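Local coordinates for amidohydrolase (Thermotoga maritima, PDB 3OOQ), which is probably a metal-dependent hydrolase of the amidohydrolase family and may act as an allantoinase, at residues 16-21 / 336-341; 57-62 / 362-367; 348-353 / 358-363. All coordinates share one frame; numbering follows the deposited sequence.

Interaction 1 of 3, residues 16-21 / 336-341; sequences PITSRP and LTVNPA
Thr337 meets the loop 16-21 through its hydroxyl oxygen, which rests against the branched part of Ile17: OG1 lies 3.2 Å from Ile17 CG2, and CG1 of the same isoleucine is only slightly farther off. The meeting is polar atom against methyl, and the hydroxyl finds its hydrogen-bond partner on its own side of the contact, in the carbonyl of Leu333 from the preceding helix. A chi1 of 51° tucks OG1 between the backbone N and the carbonyl carbon of Thr337, turned back toward helix 329-334. Ile17 reaches over with CG2, the branch lying anti to its own backbone N, while its CG1 packs on Pro57 of strand 54-64.

One residue on, Val338 carries the apolar half of the contact. Its CG1 faces Ile17 CG2 at 4.0 Å, the two side chains sliding past each other in opposite directions, while CG2 and CB meet Thr18 CG2, each 3.9 Å from it. Thr18 thus offers its methyl to the valine, while its OG1 is hydrogen-bonded to Glu354. In the loop, Ile17 has a positive phi (82°), and a weak bond runs from Thr18 N back to Pro16 O.

Farther along, Ala341 N bonds to Thr337 O at 3.1 Å, closing the first turn of helix 338-343. Thr337 therefore sits at the N-cap position, although its side chain makes no capping bond.

The sequence Thr-Val-Asn-Pro-Ala matches the Thr-x-Asn-Pro-Ala sequence common near the C-terminal end of the amidohydrolase domain. Here the helix it starts is packed against the loop between strands 12-14 and 24-29, where the TIM-barrel domain meets the small beta domain built from both chain ends.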
loop_
_atom_site.group_PDB
_atom_site.type_symbol
_atom_site.label_atom_id
_atom_site.label_comp_id
_atom_site.label_asym_id
_atom_site.label_seq_id
_atom_site.Cartn_x
_atom_site.Cartn_y
_atom_site.Cartn_z
ATOM N N PRO F 16 -35.417 49.548 -3.719
ATOM C CA PRO F 16 -34.656 49.484 -4.974
ATOM C C PRO F 16 -33.175 49.132 -4.778
ATOM O O PRO F 16 -32.533 48.668 -5.732
ATOM C CB PRO F 16 -34.761 50.910 -5.537
ATOM C CG PRO F 16 -35.854 51.567 -4.799
ATOM C CD PRO F 16 -35.914 50.914 -3.451
ATOM N N ILE F 17 -32.664 49.390 -3.564
ATOM C CA ILE F 17 -31.277 49.159 -3.130
ATOM C C ILE F 17 -30.344 50.264 -3.554
ATOM O O ILE F 17 -29.548 50.729 -2.757
ATOM C CB ILE F 17 -30.663 47.770 -3.573
ATOM C CG1 ILE F 17 -31.402 46.590 -2.939
ATOM C CG2 ILE F 17 -29.155 47.718 -3.256
ATOM C CD1 ILE F 17 -31.611 46.685 -1.434
ATOM N N THR F 18 -30.450 50.685 -4.809
ATOM C CA THR F 18 -29.586 51.725 -5.340
ATOM C C THR F 18 -30.155 53.118 -5.074
ATOM O O THR F 18 -29.573 54.122 -5.479
ATOM C CB THR F 18 -29.358 51.512 -6.822
ATOM O OG1 THR F 18 -30.632 51.375 -7.467
ATOM C CG2 THR F 18 -28.517 50.209 -7.051
ATOM N N SER F 19 -31.302 53.165 -4.407
ATOM C CA SER F 19 -31.861 54.402 -3.867
ATOM C C SER F 19 -32.730 54.004 -2.678
ATOM O O SER F 19 -33.001 52.815 -2.472
ATOM C CB SER F 19 -32.658 55.192 -4.916
ATOM O OG SER F 19 -33.714 54.431 -5.461
ATOM N N ARG F 20 -33.116 54.994 -1.880
ATOM C CA ARG F 20 -33.812 54.756 -0.618
ATOM C C ARG F 20 -35.193 54.130 -0.784
ATOM O O ARG F 20 -35.880 54.409 -1.766
ATOM C CB ARG F 20 -33.882 56.046 0.208
ATOM C CG ARG F 20 -32.816 56.065 1.290
ATOM C CD ARG F 20 -32.251 57.442 1.541
ATOM N NE ARG F 20 -30.856 57.359 2.005
ATOM C CZ ARG F 20 -30.439 57.608 3.249
ATOM N NH1 ARG F 20 -29.149 57.493 3.548
ATOM N NH2 ARG F 20 -31.305 57.977 4.192
ATOM N N PRO F 21 -35.604 53.292 0.188
ATOM C CA PRO F 21 -36.911 52.648 0.110
ATOM C C PRO F 21 -38.070 53.646 0.158
ATOM O O PRO F 21 -37.900 54.778 0.618
ATOM C CB PRO F 21 -36.935 51.716 1.339
ATOM C CG PRO F 21 -35.883 52.256 2.268
ATOM C CD PRO F 21 -34.863 52.929 1.416
ATOM N N LEU F 336 -25.211 42.271 -1.093
ATOM C CA LEU F 336 -26.005 41.107 -1.444
ATOM C C LEU F 336 -26.675 41.217 -2.808
ATOM O O LEU F 336 -27.237 40.222 -3.312
ATOM C CB LEU F 336 -27.059 40.838 -0.379
ATOM C CG LEU F 336 -26.563 40.374 0.993
ATOM C CD1 LEU F 336 -27.755 40.311 1.968
ATOM C CD2 LEU F 336 -25.829 39.019 0.904
ATOM N N THR F 337 -26.604 42.412 -3.404
ATOM C CA THR F 337 -27.387 42.743 -4.604
ATOM C C THR F 337 -26.561 43.411 -5.726
ATOM O O THR F 337 -25.981 42.713 -6.571
ATOM C CB THR F 337 -28.638 43.586 -4.222
ATOM O OG1 THR F 337 -28.222 44.681 -3.400
ATOM C CG2 THR F 337 -29.662 42.735 -3.432
ATOM N N VAL F 338 -26.496 44.746 -5.731
ATOM C CA VAL F 338 -25.850 45.500 -6.804
ATOM C C VAL F 338 -24.323 45.289 -6.883
ATOM O O VAL F 338 -23.771 45.185 -7.971
ATOM C CB VAL F 338 -26.217 47.036 -6.734
ATOM C CG1 VAL F 338 -25.772 47.674 -5.411
ATOM C CG2 VAL F 338 -25.627 47.816 -7.934
ATOM N N ASN F 339 -23.644 45.240 -5.741
ATOM C CA ASN F 339 -22.186 44.962 -5.721
ATOM C C ASN F 339 -21.805 43.605 -6.353
ATOM O O ASN F 339 -21.003 43.586 -7.287
ATOM C CB ASN F 339 -21.620 45.075 -4.300
ATOM C CG ASN F 339 -21.551 46.504 -3.794
ATOM O OD1 ASN F 339 -22.208 47.397 -4.323
ATOM N ND2 ASN F 339 -20.748 46.728 -2.744
ATOM N N PRO F 340 -22.379 42.469 -5.865
ATOM C CA PRO F 340 -22.122 41.206 -6.573
ATOM C C PRO F 340 -22.497 41.296 -8.049
ATOM O O PRO F 340 -21.701 40.888 -8.888
ATOM C CB PRO F 340 -23.008 40.175 -5.853
ATOM C CG PRO F 340 -23.917 40.968 -4.948
ATOM C CD PRO F 340 -23.193 42.254 -4.654
ATOM N N ALA F 341 -23.666 41.868 -8.369
ATOM C CA ALA F 341 -24.020 42.107 -9.783
ATOM C C ALA F 341 -22.877 42.790 -10.560
ATOM O O ALA F 341 -22.530 42.396 -11.683
ATOM C CB ALA F 341 -25.301 42.934 -9.886
#

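Interaction 2 of 3, residues 57-62 / 362-367; sequences PGFVDA and VVWSGH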
loop_
_atom_site.group_PDB
_atom_site.type_symbol
_atom_site.label_atom_id
_atom_site.label_comp_id
_atom_site.label_asym_id
_atom_site.label_seq_id
_atom_site.Cartn_x
_atom_site.Cartn_y
_atom_site.Cartn_z
ATOM N N PRO F 57 -35.119 43.240 -4.605
ATOM C CA PRO F 57 -34.567 42.485 -5.715
ATOM C C PRO F 57 -34.142 41.105 -5.196
ATOM O O PRO F 57 -33.952 40.934 -3.982
ATOM C CB PRO F 57 -33.319 43.286 -6.106
ATOM C CG PRO F 57 -32.912 43.986 -4.896
ATOM C CD PRO F 57 -34.141 44.189 -4.042
ATOM N N GLY F 58 -34.019 40.124 -6.089
ATOM C CA GLY F 58 -33.435 38.834 -5.692
ATOM C C GLY F 58 -31.989 39.048 -5.267
ATOM O O GLY F 58 -31.276 39.868 -5.868
ATOM N N PHE F 59 -31.544 38.317 -4.244
ATOM C CA PHE F 59 -30.132 38.365 -3.831
ATOM C C PHE F 59 -29.246 37.608 -4.793
ATOM O O PHE F 59 -29.691 36.686 -5.480
ATOM C CB PHE F 59 -29.929 37.856 -2.405
ATOM C CG PHE F 59 -30.690 38.640 -1.371
ATOM C CD1 PHE F 59 -30.560 40.021 -1.299
ATOM C CD2 PHE F 59 -31.523 37.990 -0.453
ATOM C CE1 PHE F 59 -31.257 40.758 -0.341
ATOM C CE2 PHE F 59 -32.228 38.721 0.508
ATOM C CZ PHE F 59 -32.087 40.103 0.570
ATOM N N VAL F 60 -27.987 38.031 -4.841
ATOM C CA VAL F 60 -27.051 37.570 -5.839
ATOM C C VAL F 60 -25.801 37.127 -5.099
ATOM O O VAL F 60 -25.131 37.936 -4.464
ATOM C CB VAL F 60 -26.711 38.701 -6.854
ATOM C CG1 VAL F 60 -25.761 38.213 -7.925
ATOM C CG2 VAL F 60 -27.995 39.299 -7.483
ATOM N N ASP F 61 -25.506 35.836 -5.150
ATOM C CA ASP F 61 -24.295 35.349 -4.511
ATOM C C ASP F 61 -23.188 35.204 -5.531
ATOM O O ASP F 61 -23.271 34.370 -6.440
ATOM C CB ASP F 61 -24.524 34.014 -3.805
ATOM C CG ASP F 61 -23.447 33.715 -2.785
ATOM O OD1 ASP F 61 -22.253 33.823 -3.121
ATOM O OD2 ASP F 61 -23.787 33.384 -1.635
ATOM N N ALA F 62 -22.151 36.015 -5.375
ATOM C CA ALA F 62 -21.078 36.046 -6.360
ATOM C C ALA F 62 -20.131 34.816 -6.369
ATOM O O ALA F 62 -19.284 34.715 -7.233
ATOM C CB ALA F 62 -20.286 37.324 -6.215
ATOM N N VAL F 362 -38.483 39.650 -4.909
ATOM C CA VAL F 362 -38.882 38.807 -3.788
ATOM C C VAL F 362 -39.823 39.580 -2.890
ATOM O O VAL F 362 -39.504 40.697 -2.480
ATOM C CB VAL F 362 -37.646 38.347 -2.963
ATOM C CG1 VAL F 362 -38.079 37.425 -1.826
ATOM C CG2 VAL F 362 -36.628 37.641 -3.868
ATOM N N VAL F 363 -40.982 38.981 -2.607
ATOM C CA VAL F 363 -41.949 39.520 -1.652
ATOM C C VAL F 363 -41.642 38.939 -0.286
ATOM O O VAL F 363 -41.769 37.737 -0.072
ATOM C CB VAL F 363 -43.438 39.194 -2.035
ATOM C CG1 VAL F 363 -44.397 39.770 -0.994
ATOM C CG2 VAL F 363 -43.787 39.706 -3.440
ATOM N N TRP F 364 -41.224 39.810 0.626
ATOM C CA TRP F 364 -40.939 39.453 2.001
ATOM C C TRP F 364 -42.089 39.941 2.890
ATOM O O TRP F 364 -42.700 40.998 2.625
ATOM C CB TRP F 364 -39.671 40.144 2.471
ATOM C CG TRP F 364 -38.400 39.557 1.964
ATOM C CD1 TRP F 364 -37.785 39.846 0.777
ATOM C CD2 TRP F 364 -37.570 38.583 2.619
ATOM N NE1 TRP F 364 -36.632 39.105 0.644
ATOM C CE2 TRP F 364 -36.469 38.330 1.761
ATOM C CE3 TRP F 364 -37.654 37.891 3.839
ATOM C CZ2 TRP F 364 -35.455 37.421 2.082
ATOM C CZ3 TRP F 364 -36.628 36.984 4.167
ATOM C CH2 TRP F 364 -35.551 36.763 3.286
ATOM N N SER F 365 -42.341 39.183 3.954
ATOM C CA SER F 365 -43.392 39.483 4.917
ATOM C C SER F 365 -42.998 40.681 5.785
ATOM O O SER F 365 -43.853 41.345 6.357
ATOM C CB SER F 365 -43.665 38.245 5.804
ATOM O OG SER F 365 -42.620 38.053 6.755
ATOM N N GLY F 366 -41.693 40.922 5.877
ATOM C CA GLY F 366 -41.119 41.992 6.693
ATOM C C GLY F 366 -39.690 42.171 6.227
ATOM O O GLY F 366 -39.283 41.571 5.219
ATOM N N HIS F 367 -38.907 42.966 6.955
ATOM C CA HIS F 367 -37.533 43.226 6.544
ATOM C C HIS F 367 -36.710 41.916 6.550
ATOM O O HIS F 367 -36.811 41.138 7.499
ATOM C CB HIS F 367 -36.889 44.276 7.452
ATOM C CG HIS F 367 -35.639 44.871 6.874
ATOM N ND1 HIS F 367 -34.473 44.150 6.715
ATOM C CD2 HIS F 367 -35.381 46.113 6.400
ATOM C CE1 HIS F 367 -33.552 44.920 6.163
ATOM N NE2 HIS F 367 -34.075 46.119 5.970
HETATM O O HOH W 1 -34.601 39.159 -1.609
#
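Phe59 and Trp364 meet where strand 54-64, the first strand of the amidohydrolase TIM barrel, runs antiparallel to strand 361-364 as the chain returns to the small beta domain. The aromatic contact is made by single ring carbons: Trp364 CZ2 comes to the edge of the phenyl ring, near its plane, 3.8 Å from Phe59 CE2. The two side chains cross at about a right angle. With CG anti to the carbonyl carbon (chi1 -60°), Phe59 swings the end of its ring nearer the tryptophan than its CB bond alone would bring it. Thr316 of helix 315-321 touches both rings, and Arg324 of a second subunit packs on the indole, so this buried contact also borders the subunit interface.

The aliphatic part centres on Val362. Its CG2 packs on the backbone of Gly58, 3.9 Å from CA, and also faces Pro57 O. Gly58 is held as well by a backbone hydrogen bond to Asp360, two residues before this valine.

The polar link goes through one water. It donates to Pro57 O at 3.0 Å and accepts from Trp364 NE1, also at 3.0 Å, satisfying the indole N-H. The water lies in the plane of the indole at its edge, and its oxygen stands 3.2 Å above one face of the Phe59 ring, offset toward the rim.

Interaction 3 of 3, residues 348-353 / 358-363; sequences DRIGSI and DADLVV
Arg349 takes hold of Asp358 side-on, NE and NH2 both pointing at the single oxygen OD2, each 3.2 Å away. A bend at chi3 (66°) curls the guanidinium back to its partner. OD2 lies near the guanidinium plane and receives both donors on its syn side; the two flat groups are turned 67° apart. Lys133 NZ also pairs with OD2, and with Asp360 OD2; these positive charges would be expected to favour ionised carboxylates.

In the backbone, Asp358 N donates to Arg349 O at 2.7 Å. Ile350 lays CG2 obliquely against Asp360 OD2, 3.5 Å away, while Asp360 OD1 accepts from Asp381 N. At the far end Ile353 CD1 touches Leu361 CD2, 3.8 Å away, the side chains crossing obliquely. Water 2 donates to Ser352 O (2.7 Å) and Asp358 O (2.9 Å).

Ala359 centres an inverse gamma turn. Loop 348-353 and the start of strand 361-364 match the Gly-Ser-Ile...Ala-Asp-Leu-Val sequence common near the C-terminus of amidohydrolases. That strand lies between strands 54-64 and 375-380, antiparallel to both; Ile350, Ile353 and Leu361 pack on 54-64, and strand 24-29 meets Ile353 and Leu361.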
loop_
_atom_site.group_PDB
_atom_site.type_symbol
_atom_site.label_atom_id
_atom_site.label_comp_id
_atom_site.label_asym_id
_atom_site.label_seq_id
_atom_site.Cartn_x
_atom_site.Cartn_y
_atom_site.Cartn_z
ATOM N N ASP F 348 -26.288 45.791 -15.127
ATOM C CA ASP F 348 -27.304 46.270 -16.069
ATOM C C ASP F 348 -28.531 45.349 -16.053
ATOM O O ASP F 348 -29.586 45.710 -16.572
ATOM C CB ASP F 348 -26.735 46.367 -17.495
ATOM C CG ASP F 348 -26.165 45.030 -17.984
ATOM O OD1 ASP F 348 -26.396 44.653 -19.142
ATOM O OD2 ASP F 348 -25.499 44.335 -17.193
ATOM N N ARG F 349 -28.392 44.170 -15.447
ATOM C CA ARG F 349 -29.436 43.146 -15.512
ATOM C C ARG F 349 -30.089 42.779 -14.179
ATOM O O ARG F 349 -31.317 42.634 -14.101
ATOM C CB ARG F 349 -28.895 41.891 -16.194
ATOM C CG ARG F 349 -28.803 42.050 -17.708
ATOM C CD ARG F 349 -28.444 40.736 -18.340
ATOM N NE ARG F 349 -29.515 39.753 -18.169
ATOM C CZ ARG F 349 -29.509 38.546 -18.723
ATOM N NH1 ARG F 349 -28.490 38.173 -19.494
ATOM N NH2 ARG F 349 -30.526 37.715 -18.511
ATOM N N ILE F 350 -29.275 42.632 -13.141
ATOM C CA ILE F 350 -29.752 42.110 -11.864
ATOM C C ILE F 350 -29.218 42.911 -10.684
ATOM O O ILE F 350 -28.345 43.754 -10.852
ATOM C CB ILE F 350 -29.339 40.623 -11.665
ATOM C CG1 ILE F 350 -27.816 40.484 -11.802
ATOM C CG2 ILE F 350 -30.058 39.717 -12.653
ATOM C CD1 ILE F 350 -27.285 39.077 -11.501
ATOM N N GLY F 351 -29.759 42.636 -9.502
ATOM C CA GLY F 351 -29.269 43.221 -8.256
ATOM C C GLY F 351 -29.834 44.572 -7.820
ATOM O O GLY F 351 -29.311 45.166 -6.874
ATOM N N SER F 352 -30.874 45.064 -8.507
ATOM C CA SER F 352 -31.576 46.304 -8.119
ATOM C C SER F 352 -32.981 46.374 -8.700
ATOM O O SER F 352 -33.296 45.686 -9.687
ATOM C CB SER F 352 -30.786 47.560 -8.542
ATOM O OG SER F 352 -30.729 47.704 -9.963
ATOM N N ILE F 353 -33.827 47.201 -8.093
ATOM C CA ILE F 353 -35.139 47.452 -8.669
ATOM C C ILE F 353 -35.098 48.766 -9.435
ATOM O O ILE F 353 -35.475 49.829 -8.919
ATOM C CB ILE F 353 -36.295 47.442 -7.641
ATOM C CG1 ILE F 353 -36.209 46.203 -6.736
ATOM C CG2 ILE F 353 -37.641 47.498 -8.380
ATOM C CD1 ILE F 353 -37.372 46.033 -5.768
ATOM N N ASP F 358 -33.823 42.992 -15.126
ATOM C CA ASP F 358 -34.600 41.758 -15.007
ATOM C C ASP F 358 -35.530 41.795 -13.779
ATOM O O ASP F 358 -35.128 42.234 -12.700
ATOM C CB ASP F 358 -33.666 40.540 -14.892
ATOM C CG ASP F 358 -32.833 40.283 -16.163
ATOM O OD1 ASP F 358 -32.977 41.012 -17.168
ATOM O OD2 ASP F 358 -32.027 39.317 -16.155
ATOM N N ALA F 359 -36.761 41.300 -13.945
ATOM C CA ALA F 359 -37.752 41.325 -12.868
ATOM C C ALA F 359 -37.567 40.123 -11.944
ATOM O O ALA F 359 -38.397 39.194 -11.888
ATOM C CB ALA F 359 -39.148 41.386 -13.426
ATOM N N ASP F 360 -36.441 40.147 -11.242
ATOM C CA ASP F 360 -36.140 39.147 -10.228
ATOM C C ASP F 360 -36.469 39.823 -8.920
ATOM O O ASP F 360 -35.730 40.706 -8.461
ATOM C CB ASP F 360 -34.668 38.741 -10.302
ATOM C CG ASP F 360 -34.282 38.187 -11.669
ATOM O OD1 ASP F 360 -35.182 37.949 -12.520
ATOM O OD2 ASP F 360 -33.061 37.988 -11.890
ATOM N N LEU F 361 -37.619 39.447 -8.367
ATOM C CA LEU F 361 -38.225 40.174 -7.251
ATOM C C LEU F 361 -38.667 39.225 -6.151
ATOM O O LEU F 361 -39.166 38.124 -6.415
ATOM C CB LEU F 361 -39.425 41.012 -7.744
ATOM C CG LEU F 361 -39.101 42.081 -8.809
ATOM C CD1 LEU F 361 -40.357 42.647 -9.472
ATOM C CD2 LEU F 361 -38.245 43.204 -8.228
ATOM N N VAL F 362 -38.483 39.650 -4.909
ATOM C CA VAL F 362 -38.882 38.807 -3.788
ATOM C C VAL F 362 -39.823 39.580 -2.890
ATOM O O VAL F 362 -39.504 40.697 -2.480
ATOM C CB VAL F 362 -37.646 38.347 -2.963
ATOM C CG1 VAL F 362 -38.079 37.425 -1.826
ATOM C CG2 VAL F 362 -36.628 37.641 -3.868
ATOM N N VAL F 363 -40.982 38.981 -2.607
ATOM C CA VAL F 363 -41.949 39.520 -1.652
ATOM C C VAL F 363 -41.642 38.939 -0.286
ATOM O O VAL F 363 -41.769 37.737 -0.072
ATOM C CB VAL F 363 -43.438 39.194 -2.035
ATOM C CG1 VAL F 363 -44.397 39.770 -0.994
ATOM C CG2 VAL F 363 -43.787 39.706 -3.440
HETATM O O HOH W 2 -33.037 43.350 -11.073
#

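All three contacts cluster at the junction of barrel and small beta domain, where their centres lie 9 to 10 Å apart. Interactions 2 and 3 are buried and share strand 361-364; interaction 1 is only partly buried. Strand 54-64 ties them together: it carries one side of interaction 2, and its Val60 N bonds to Leu336 O of interaction 1 at 2.8 Å. The loop residue Pro16 adds a bond from its O to Ile353 N of interaction 3. Their chemistry differs: interaction 1 is mainly methyl packing with one hydroxyl, interaction 2 joins aromatic rings and a water-mediated link beside another subunit, and interaction 3, closest in sequence, combines a salt bridge, a backbone bond and a water with an apolar end.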